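Local coordinates for arsenite methyltransferase (Chlamydomonas reinhardtii, PDB 5EVJ), which probably catalyses stepwise transfer of methyl groups from S-adenosyl-L-methionine to arsenic(III), giving methylated, dimethylated and trimethylated arsenicals, at residues Val67-Ile78 with Ser94-Leu104; Val114-Ile125 with Thr144-Tyr152. The protein carries 15 engineered substitutions. All blocks are in the same frame, centred on the assembly; numbering follows the deposited sequence.

Interaction 1: Val67-Ile78 with Ser94-Leu104; sequences VKEKFWGCGNPI and SGRDAYVAAKL. Engineered in segment 67-78: Trp-72 (natural residue Tyr). Engineered in segment 94-104: Ala-98 (natural residue Cys).
With Val-67 CA 5.4 Å from Ser-94 CA, residues 67-69 end helix 65-69; the chain leaves it at Lys-70, passes the first turns of helix 96-104 and returns beside Ala-101 at Ile-78. The small hydroxyl of Ser-94 fits under the helix end, OG donating to Val-67 O (2.6 Å) in the carbonyl plane, and Val-67 CG1 stands over the Tyr-99 ring face. Arg-96 CB sits over one face of the Phe-71 ring, 3.7 Å from its centroid, and Phe-71 CD2 lies over the centre of the guanidinium, the planes 55° apart. Bends at chi2 (-115°) and chi3 (-103°) fold Arg-96 back so that NH1 both donates to Gly-75 O (3.0 Å) and forms a salt bridge with Asp-97 OD1 (3.1 Å). An alanine in place of Arg-96 keeps only CB against the ring, and would probably leave Asp-97 without its countercharge and Gly-75 O without the NH1 donor. A water donates to both Asn-76 OD1 and Asp-97 OD1. Branched Ile-78 packs CD1 on Val-100 CG1 (3.7 Å). Asn-169 of strand 163-169 donates to Gly-75 O and Asp-97 OD2, Leu-60 of helix 54-61 touches Arg-96, and the Cys-74 to Cys-170 disulfide ties the loop just past that strand.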
loop_
_atom_site.group_PDB
_atom_site.type_symbol
_atom_site.label_atom_id
_atom_site.label_comp_id
_atom_site.label_asym_id
_atom_site.label_seq_id
_atom_site.Cartn_x
_atom_site.Cartn_y
_atom_site.Cartn_z
ATOM N N VAL A 67 -4.781 14.300 -16.186
ATOM C CA VAL A 67 -3.991 13.350 -15.439
ATOM C C VAL A 67 -4.903 12.312 -14.744
ATOM O O VAL A 67 -4.575 11.090 -14.738
ATOM C CB VAL A 67 -3.030 14.060 -14.465
ATOM C CG1 VAL A 67 -2.530 13.066 -13.445
ATOM C CG2 VAL A 67 -1.846 14.640 -15.238
ATOM N N LYS A 68 -6.033 12.806 -14.205
ATOM C CA LYS A 68 -7.125 11.981 -13.627
ATOM C C LYS A 68 -7.965 11.199 -14.654
ATOM O O LYS A 68 -8.083 9.963 -14.567
ATOM C CB LYS A 68 -8.124 12.832 -12.855
ATOM C CG LYS A 68 -7.679 13.294 -11.483
ATOM C CD LYS A 68 -8.773 14.145 -10.798
ATOM C CE LYS A 68 -8.857 15.567 -11.366
ATOM N NZ LYS A 68 -9.857 16.318 -10.570
ATOM N N GLU A 69 -8.589 11.904 -15.595
ATOM C CA GLU A 69 -9.432 11.209 -16.575
ATOM C C GLU A 69 -8.764 9.981 -17.197
ATOM O O GLU A 69 -9.441 9.030 -17.578
ATOM C CB GLU A 69 -9.859 12.146 -17.681
ATOM C CG GLU A 69 -11.117 12.929 -17.359
ATOM C CD GLU A 69 -11.422 13.952 -18.436
ATOM O OE1 GLU A 69 -10.485 14.374 -19.163
ATOM O OE2 GLU A 69 -12.601 14.329 -18.552
ATOM N N LYS A 70 -7.436 9.996 -17.284
ATOM C CA LYS A 70 -6.704 8.898 -17.926
ATOM C C LYS A 70 -6.159 7.839 -16.947
ATOM O O LYS A 70 -5.206 7.149 -17.255
ATOM C CB LYS A 70 -5.577 9.445 -18.845
ATOM C CG LYS A 70 -6.073 10.342 -19.980
ATOM C CD LYS A 70 -5.071 10.509 -21.107
ATOM C CE LYS A 70 -5.624 11.438 -22.190
ATOM N NZ LYS A 70 -4.575 11.846 -23.163
ATOM N N PHE A 71 -6.761 7.684 -15.772
ATOM C CA PHE A 71 -6.092 6.865 -14.767
ATOM C C PHE A 71 -6.583 5.421 -14.569
ATOM O O PHE A 71 -5.794 4.485 -14.755
ATOM C CB PHE A 71 -5.918 7.609 -13.455
ATOM C CG PHE A 71 -5.031 6.895 -12.486
ATOM C CD1 PHE A 71 -3.681 6.694 -12.778
ATOM C CD2 PHE A 71 -5.551 6.390 -11.280
ATOM C CE1 PHE A 71 -2.862 6.001 -11.889
ATOM C CE2 PHE A 71 -4.733 5.714 -10.391
ATOM C CZ PHE A 71 -3.385 5.535 -10.693
ATOM N N TRP A 72 -7.841 5.253 -14.165
ATOM C CA TRP A 72 -8.414 3.924 -13.824
ATOM C C TRP A 72 -7.710 3.152 -12.664
ATOM O O TRP A 72 -6.627 2.564 -12.826
ATOM C CB TRP A 72 -8.597 3.048 -15.093
ATOM C CG TRP A 72 -9.127 1.633 -14.846
ATOM C CD1 TRP A 72 -10.426 1.269 -14.576
ATOM C CD2 TRP A 72 -8.362 0.407 -14.859
ATOM N NE1 TRP A 72 -10.506 -0.099 -14.416
ATOM C CE2 TRP A 72 -9.258 -0.650 -14.584
ATOM C CE3 TRP A 72 -7.002 0.102 -15.071
ATOM C CZ2 TRP A 72 -8.838 -1.993 -14.520
ATOM C CZ3 TRP A 72 -6.589 -1.239 -15.003
ATOM C CH2 TRP A 72 -7.506 -2.263 -14.727
ATOM N N GLY A 73 -8.352 3.145 -11.498
ATOM C CA GLY A 73 -7.885 2.337 -10.398
ATOM C C GLY A 73 -8.913 2.063 -9.328
ATOM O O GLY A 73 -9.913 2.780 -9.178
ATOM N N CYS A 74 -8.614 1.045 -8.531
ATOM C CA CYS A 74 -9.525 0.557 -7.483
ATOM C C CYS A 74 -9.241 1.154 -6.119
ATOM O O CYS A 74 -9.299 0.456 -5.105
ATOM C CB CYS A 74 -9.539 -0.984 -7.401
ATOM S SG CYS A 74 -7.960 -1.874 -7.207
ATOM N N GLY A 75 -8.952 2.447 -6.072
ATOM C CA GLY A 75 -8.666 3.023 -4.784
ATOM C C GLY A 75 -7.845 4.278 -4.768
ATOM O O GLY A 75 -7.636 4.930 -5.800
ATOM N N ASN A 76 -7.407 4.618 -3.559
ATOM C CA ASN A 76 -6.644 5.820 -3.301
ATOM C C ASN A 76 -5.641 5.464 -2.227
ATOM O O ASN A 76 -5.730 5.995 -1.112
ATOM C CB ASN A 76 -7.568 6.952 -2.836
ATOM C CG ASN A 76 -8.245 7.675 -4.003
ATOM O OD1 ASN A 76 -7.582 8.200 -4.907
ATOM N ND2 ASN A 76 -9.561 7.722 -3.978
ATOM N N PRO A 77 -4.680 4.585 -2.573
ATOM C CA PRO A 77 -3.683 4.007 -1.709
ATOM C C PRO A 77 -2.506 4.939 -1.323
ATOM O O PRO A 77 -1.396 4.467 -1.287
ATOM C CB PRO A 77 -3.087 2.897 -2.593
ATOM C CG PRO A 77 -3.011 3.551 -3.934
ATOM C CD PRO A 77 -4.336 4.329 -3.991
ATOM N N ILE A 78 -2.716 6.209 -1.004
ATOM C CA ILE A 78 -1.611 7.006 -0.410
ATOM C C ILE A 78 -1.844 7.036 1.094
ATOM O O ILE A 78 -2.893 7.457 1.499
ATOM C CB ILE A 78 -1.549 8.488 -0.928
ATOM C CG1 ILE A 78 -1.321 8.560 -2.456
ATOM C CG2 ILE A 78 -0.435 9.269 -0.221
ATOM C CD1 ILE A 78 -2.606 8.451 -3.282
ATOM N N SER A 94 -0.965 7.621 -15.882
ATOM C CA SER A 94 -0.948 8.996 -16.208
ATOM C C SER A 94 -0.632 9.919 -15.022
ATOM O O SER A 94 -0.505 11.139 -15.228
ATOM C CB SER A 94 -2.353 9.340 -16.723
ATOM O OG SER A 94 -3.330 9.056 -15.746
ATOM N N GLY A 95 -0.636 9.373 -13.795
ATOM C CA GLY A 95 0.073 9.992 -12.651
ATOM C C GLY A 95 -0.820 10.441 -11.488
ATOM O O GLY A 95 -0.320 11.015 -10.514
ATOM N N ARG A 96 -2.128 10.170 -11.567
ATOM C CA ARG A 96 -3.085 10.577 -10.521
ATOM C C ARG A 96 -2.438 10.334 -9.127
ATOM O O ARG A 96 -2.215 11.275 -8.374
ATOM C CB ARG A 96 -4.432 9.789 -10.706
ATOM C CG ARG A 96 -5.750 10.342 -10.095
ATOM C CD ARG A 96 -6.345 9.466 -8.999
ATOM N NE ARG A 96 -7.496 8.652 -9.405
ATOM C CZ ARG A 96 -7.804 7.445 -8.915
ATOM N NH1 ARG A 96 -7.032 6.855 -8.006
ATOM N NH2 ARG A 96 -8.878 6.806 -9.364
ATOM N N ASP A 97 -2.072 9.081 -8.826
ATOM C CA ASP A 97 -1.642 8.720 -7.451
ATOM C C ASP A 97 -0.280 9.366 -7.132
ATOM O O ASP A 97 -0.033 9.780 -6.005
ATOM C CB ASP A 97 -1.639 7.159 -7.176
ATOM C CG ASP A 97 -3.075 6.540 -7.138
ATOM O OD1 ASP A 97 -4.088 7.285 -6.978
ATOM O OD2 ASP A 97 -3.204 5.296 -7.245
ATOM N N ALA A 98 0.573 9.479 -8.132
ATOM C CA ALA A 98 1.879 10.119 -7.906
ATOM C C ALA A 98 1.696 11.614 -7.647
ATOM O O ALA A 98 2.423 12.209 -6.829
ATOM C CB ALA A 98 2.803 9.859 -9.077
ATOM N N TYR A 99 0.681 12.218 -8.290
ATOM C CA TYR A 99 0.448 13.653 -8.099
ATOM C C TYR A 99 -0.073 13.886 -6.719
ATOM O O TYR A 99 0.366 14.777 -6.017
ATOM C CB TYR A 99 -0.555 14.173 -9.126
ATOM C CG TYR A 99 0.088 14.593 -10.454
ATOM C CD1 TYR A 99 1.028 13.775 -11.090
ATOM C CD2 TYR A 99 -0.247 15.803 -11.083
ATOM C CE1 TYR A 99 1.623 14.132 -12.304
ATOM C CE2 TYR A 99 0.338 16.155 -12.333
ATOM C CZ TYR A 99 1.288 15.333 -12.909
ATOM O OH TYR A 99 1.884 15.652 -14.115
ATOM N N VAL A 100 -0.960 13.010 -6.266
ATOM C CA VAL A 100 -1.460 13.131 -4.938
ATOM C C VAL A 100 -0.341 12.939 -3.935
ATOM O O VAL A 100 -0.235 13.671 -2.951
ATOM C CB VAL A 100 -2.559 12.105 -4.684
ATOM C CG1 VAL A 100 -2.934 12.116 -3.200
ATOM C CG2 VAL A 100 -3.726 12.418 -5.614
ATOM N N ALA A 101 0.493 11.934 -4.163
ATOM C CA ALA A 101 1.587 11.704 -3.190
ATOM C C ALA A 101 2.580 12.906 -3.148
ATOM O O ALA A 101 3.053 13.340 -2.069
ATOM C CB ALA A 101 2.294 10.427 -3.564
ATOM N N ALA A 102 2.886 13.428 -4.341
ATOM C CA ALA A 102 3.833 14.507 -4.528
ATOM C C ALA A 102 3.380 15.647 -3.631
ATOM O O ALA A 102 4.188 16.291 -2.987
ATOM C CB ALA A 102 3.830 14.942 -5.967
ATOM N N LYS A 103 2.079 15.849 -3.531
ATOM C CA LYS A 103 1.580 16.853 -2.586
ATOM C C LYS A 103 1.735 16.436 -1.136
ATOM O O LYS A 103 2.218 17.194 -0.259
ATOM C CB LYS A 103 0.107 17.137 -2.814
ATOM C CG LYS A 103 -0.358 18.123 -1.738
ATOM C CD LYS A 103 -1.802 18.555 -1.875
ATOM C CE LYS A 103 -2.080 19.756 -0.965
ATOM N NZ LYS A 103 -1.748 19.451 0.475
ATOM N N LEU A 104 1.301 15.211 -0.851
ATOM C CA LEU A 104 1.204 14.856 0.578
ATOM C C LEU A 104 2.530 14.624 1.210
ATOM O O LEU A 104 2.612 14.640 2.449
ATOM C CB LEU A 104 0.255 13.633 0.823
ATOM C CG LEU A 104 -1.235 13.930 0.590
ATOM C CD1 LEU A 104 -2.034 12.692 0.924
ATOM C CD2 LEU A 104 -1.686 15.091 1.459
HETATM O O HOH W 1 -5.132 9.138 -5.728
#

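Interaction 2: Val114-Ile125 with Thr144-Tyr152; sequences VDMTPAQLEVAI and TFIQGEIEY
Val-114 and Asp-115 pair in parallel with Ile-146 and Gln-147, and two backbone bonds link the segments here: Asp-115 N donates to Ile-146 O (3.1 Å), and Gly-148 N to Asp-115 O (2.7 Å). Thr-144 continues the pairing with Val-111 and Gly-113. The same two oxygens also receive CA-H contacts, from Val-114 and Gln-147 respectively. Gly-148 suits its place because a CB there would press on Val-114 CG1. Asp-115 OD1 uses its anti lone pair to accept from Thr-117 N (2.9 Å, 170°), an Asx turn shaping the strand exit, with a weak bond from Met-116 N besides; OD2 accepts from Gly-93 N in the glycine-rich loop. An acidic residue ending the second strand of a Rossmann-like methyltransferase commonly binds the ribose of S-adenosylmethionine, and this position is consistent with that. Strand 110-115, helices 118-126 and 128-135 and edge strand 143-147 make a beta-alpha-beta crossover; the axes of 118-125 and 144-147 run nearly antiparallel (168°), 8.7 Å apart. Phe-145 CG, anti to its carbonyl carbon (chi1 -67°), places the ring under Ala-124 CB, 3.5 Å from the centroid, a closeness the small methyl permits. Ile-125 CG1 lies 3.8 Å from Phe-145 CB, and Leu-121 CD1 reaches Ile-146 O at 3.5 Å.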
loop_
_atom_site.group_PDB
_atom_site.type_symbol
_atom_site.label_atom_id
_atom_site.label_comp_id
_atom_site.label_asym_id
_atom_site.label_seq_id
_atom_site.Cartn_x
_atom_site.Cartn_y
_atom_site.Cartn_z
ATOM N N VAL A 114 6.837 4.530 -11.965
ATOM C CA VAL A 114 7.323 3.601 -12.957
ATOM C C VAL A 114 6.138 3.166 -13.749
ATOM O O VAL A 114 5.185 2.680 -13.176
ATOM C CB VAL A 114 7.916 2.336 -12.336
ATOM C CG1 VAL A 114 8.305 1.351 -13.422
ATOM C CG2 VAL A 114 9.149 2.656 -11.531
ATOM N N ASP A 115 6.144 3.388 -15.060
ATOM C CA ASP A 115 5.120 2.733 -15.887
ATOM C C ASP A 115 5.637 2.029 -17.128
ATOM O O ASP A 115 6.796 2.210 -17.519
ATOM C CB ASP A 115 3.933 3.616 -16.201
ATOM C CG ASP A 115 2.646 2.770 -16.523
ATOM O OD1 ASP A 115 2.486 2.371 -17.699
ATOM O OD2 ASP A 115 1.806 2.520 -15.630
ATOM N N MET A 116 4.787 1.175 -17.686
ATOM C CA MET A 116 5.185 0.285 -18.767
ATOM C C MET A 116 4.988 0.992 -20.115
ATOM O O MET A 116 5.748 0.743 -21.066
ATOM C CB MET A 116 4.383 -1.022 -18.701
ATOM C CG MET A 116 4.905 -2.125 -19.629
ATOM S SD MET A 116 3.657 -3.311 -20.223
ATOM C CE MET A 116 2.723 -2.422 -21.487
ATOM N N THR A 117 3.999 1.898 -20.154
ATOM C CA THR A 117 3.497 2.578 -21.378
ATOM C C THR A 117 3.928 4.061 -21.590
ATOM O O THR A 117 3.492 4.936 -20.835
ATOM C CB THR A 117 1.964 2.463 -21.389
ATOM O OG1 THR A 117 1.653 1.109 -21.100
ATOM C CG2 THR A 117 1.353 2.815 -22.738
ATOM N N PRO A 118 4.754 4.339 -22.644
ATOM C CA PRO A 118 5.238 5.711 -23.021
ATOM C C PRO A 118 4.130 6.802 -23.177
ATOM O O PRO A 118 4.304 7.953 -22.764
ATOM C CB PRO A 118 5.964 5.460 -24.357
ATOM C CG PRO A 118 5.391 4.144 -24.868
ATOM C CD PRO A 118 5.210 3.320 -23.629
ATOM N N ALA A 119 3.000 6.418 -23.760
ATOM C CA ALA A 119 1.830 7.271 -23.833
ATOM C C ALA A 119 1.371 7.765 -22.451
ATOM O O ALA A 119 1.139 8.969 -22.263
ATOM C CB ALA A 119 0.689 6.539 -24.546
ATOM N N GLN A 120 1.225 6.832 -21.506
ATOM C CA GLN A 120 0.854 7.166 -20.139
ATOM C C GLN A 120 1.956 8.012 -19.423
ATOM O O GLN A 120 1.649 9.047 -18.799
ATOM C CB GLN A 120 0.468 5.886 -19.367
ATOM C CG GLN A 120 -0.865 5.246 -19.783
ATOM C CD GLN A 120 -2.039 6.127 -19.370
ATOM O OE1 GLN A 120 -2.432 7.057 -20.100
ATOM N NE2 GLN A 120 -2.596 5.857 -18.178
ATOM N N LEU A 121 3.223 7.607 -19.561
ATOM C CA LEU A 121 4.361 8.389 -19.048
ATOM C C LEU A 121 4.271 9.884 -19.389
ATOM O O LEU A 121 4.263 10.772 -18.505
ATOM C CB LEU A 121 5.632 7.848 -19.656
ATOM C CG LEU A 121 6.933 7.873 -18.882
ATOM C CD1 LEU A 121 6.946 6.643 -17.956
ATOM C CD2 LEU A 121 8.115 7.909 -19.877
ATOM N N GLU A 122 4.209 10.146 -20.689
ATOM C CA GLU A 122 4.315 11.484 -21.254
ATOM C C GLU A 122 3.196 12.386 -20.736
ATOM O O GLU A 122 3.427 13.599 -20.557
ATOM C CB GLU A 122 4.361 11.418 -22.805
ATOM C CG GLU A 122 4.860 12.700 -23.484
ATOM C CD GLU A 122 6.198 13.206 -22.925
ATOM O OE1 GLU A 122 7.155 12.397 -22.756
ATOM O OE2 GLU A 122 6.294 14.423 -22.655
ATOM N N VAL A 123 2.011 11.815 -20.452
ATOM C CA VAL A 123 0.992 12.604 -19.737
ATOM C C VAL A 123 1.444 13.008 -18.307
ATOM O O VAL A 123 1.279 14.163 -17.883
ATOM C CB VAL A 123 -0.395 11.925 -19.682
ATOM C CG1 VAL A 123 -1.369 12.783 -18.843
ATOM C CG2 VAL A 123 -0.944 11.685 -21.107
ATOM N N ALA A 124 2.014 12.058 -17.566
ATOM C CA ALA A 124 2.455 12.339 -16.201
ATOM C C ALA A 124 3.547 13.399 -16.221
ATOM O O ALA A 124 3.483 14.334 -15.416
ATOM C CB ALA A 124 2.949 11.080 -15.505
ATOM N N ILE A 125 4.500 13.257 -17.156
ATOM C CA ILE A 125 5.623 14.197 -17.314
ATOM C C ILE A 125 5.240 15.604 -17.790
ATOM O O ILE A 125 5.806 16.577 -17.292
ATOM C CB ILE A 125 6.708 13.646 -18.247
ATOM C CG1 ILE A 125 7.347 12.380 -17.641
ATOM C CG2 ILE A 125 7.786 14.714 -18.501
ATOM C CD1 ILE A 125 7.935 11.432 -18.669
ATOM N N THR A 144 9.545 12.160 -10.528
ATOM C CA THR A 144 10.396 11.573 -11.513
ATOM C C THR A 144 9.540 10.431 -12.016
ATOM O O THR A 144 9.077 9.577 -11.234
ATOM C CB THR A 144 11.694 10.991 -10.897
ATOM O OG1 THR A 144 12.363 11.982 -10.085
ATOM C CG2 THR A 144 12.676 10.454 -11.977
ATOM N N PHE A 145 9.264 10.440 -13.311
ATOM C CA PHE A 145 8.595 9.326 -13.930
ATOM C C PHE A 145 9.568 8.590 -14.794
ATOM O O PHE A 145 10.239 9.196 -15.572
ATOM C CB PHE A 145 7.469 9.871 -14.758
ATOM C CG PHE A 145 6.407 10.499 -13.920
ATOM C CD1 PHE A 145 5.510 9.684 -13.180
ATOM C CD2 PHE A 145 6.324 11.864 -13.812
ATOM C CE1 PHE A 145 4.555 10.262 -12.371
ATOM C CE2 PHE A 145 5.363 12.456 -13.013
ATOM C CZ PHE A 145 4.456 11.658 -12.312
ATOM N N ILE A 146 9.684 7.275 -14.632
ATOM C CA ILE A 146 10.555 6.518 -15.520
ATOM C C ILE A 146 9.809 5.360 -16.148
ATOM O O ILE A 146 8.801 4.884 -15.613
ATOM C CB ILE A 146 11.856 6.045 -14.829
ATOM C CG1 ILE A 146 11.585 4.989 -13.778
ATOM C CG2 ILE A 146 12.567 7.210 -14.146
ATOM C CD1 ILE A 146 12.583 5.082 -12.652
ATOM N N GLN A 147 10.343 4.894 -17.270
ATOM C CA GLN A 147 9.753 3.835 -18.040
ATOM C C GLN A 147 10.313 2.505 -17.606
ATOM O O GLN A 147 11.528 2.302 -17.600
ATOM C CB GLN A 147 10.036 4.053 -19.532
ATOM C CG GLN A 147 9.577 2.921 -20.449
ATOM C CD GLN A 147 8.671 3.413 -21.589
ATOM O OE1 GLN A 147 7.590 2.864 -21.795
ATOM N NE2 GLN A 147 9.104 4.458 -22.328
ATOM N N GLY A 148 9.437 1.540 -17.339
ATOM C CA GLY A 148 9.955 0.284 -16.778
ATOM C C GLY A 148 8.959 -0.803 -16.594
ATOM O O GLY A 148 7.782 -0.616 -16.809
ATOM N N GLU A 149 9.448 -1.962 -16.193
ATOM C CA GLU A 149 8.573 -3.007 -15.762
ATOM C C GLU A 149 8.575 -3.149 -14.254
ATOM O O GLU A 149 9.624 -3.379 -13.616
ATOM C CB GLU A 149 8.986 -4.317 -16.355
ATOM C CG GLU A 149 8.696 -4.460 -17.843
ATOM C CD GLU A 149 9.480 -5.640 -18.404
ATOM O OE1 GLU A 149 10.735 -5.654 -18.278
ATOM O OE2 GLU A 149 8.843 -6.573 -18.932
ATOM N N ILE A 150 7.371 -3.111 -13.693
ATOM C CA ILE A 150 7.263 -3.243 -12.244
ATOM C C ILE A 150 7.934 -4.470 -11.685
ATOM O O ILE A 150 8.380 -4.400 -10.539
ATOM C CB ILE A 150 5.866 -2.971 -11.695
ATOM C CG1 ILE A 150 4.841 -3.969 -12.247
ATOM C CG2 ILE A 150 5.436 -1.510 -11.972
ATOM C CD1 ILE A 150 3.484 -3.639 -11.687
ATOM N N GLU A 151 8.162 -5.510 -12.521
ATOM C CA GLU A 151 8.891 -6.751 -12.101
ATOM C C GLU A 151 10.378 -6.571 -11.979
ATOM O O GLU A 151 11.058 -7.470 -11.457
ATOM C CB GLU A 151 8.686 -7.927 -13.093
ATOM C CG GLU A 151 7.215 -8.407 -13.282
ATOM C CD GLU A 151 6.311 -7.365 -13.906
ATOM O OE1 GLU A 151 6.813 -6.409 -14.528
ATOM O OE2 GLU A 151 5.071 -7.480 -13.812
ATOM N N TYR A 152 10.914 -5.460 -12.509
ATOM C CA TYR A 152 12.388 -5.321 -12.712
ATOM C C TYR A 152 12.924 -3.980 -12.243
ATOM O O TYR A 152 13.664 -3.287 -12.947
ATOM C CB TYR A 152 12.820 -5.631 -14.173
ATOM C CG TYR A 152 12.736 -7.120 -14.482
ATOM C CD1 TYR A 152 13.774 -7.991 -14.071
ATOM C CD2 TYR A 152 11.637 -7.645 -15.113
ATOM C CE1 TYR A 152 13.671 -9.350 -14.268
ATOM C CE2 TYR A 152 11.522 -9.019 -15.370
ATOM C CZ TYR A 152 12.537 -9.863 -14.934
ATOM O OH TYR A 152 12.470 -11.237 -15.163
#

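Interaction 1 is the more buried of the two, while interaction 2 lies nearer the surface at the edge of the sheet. They hold different elements: 67-78 with 94-104 joins the end of helix 65-69 and the loop after it to helix 96-104, whereas 114-125 with 144-152 joins strand to strand and helix to strand. Their chemistry follows: side chains donate both hydrogen bonds across interaction 1, beside an arginine-aspartate pair, but regular backbone pairing links the strands of interaction 2. The two meet where Tyr-99 OH probably bonds Ala-124 O, and Gln-120 NE2 probably bonds Lys-70 O, bringing helix 118-126 against both segments of interaction 1.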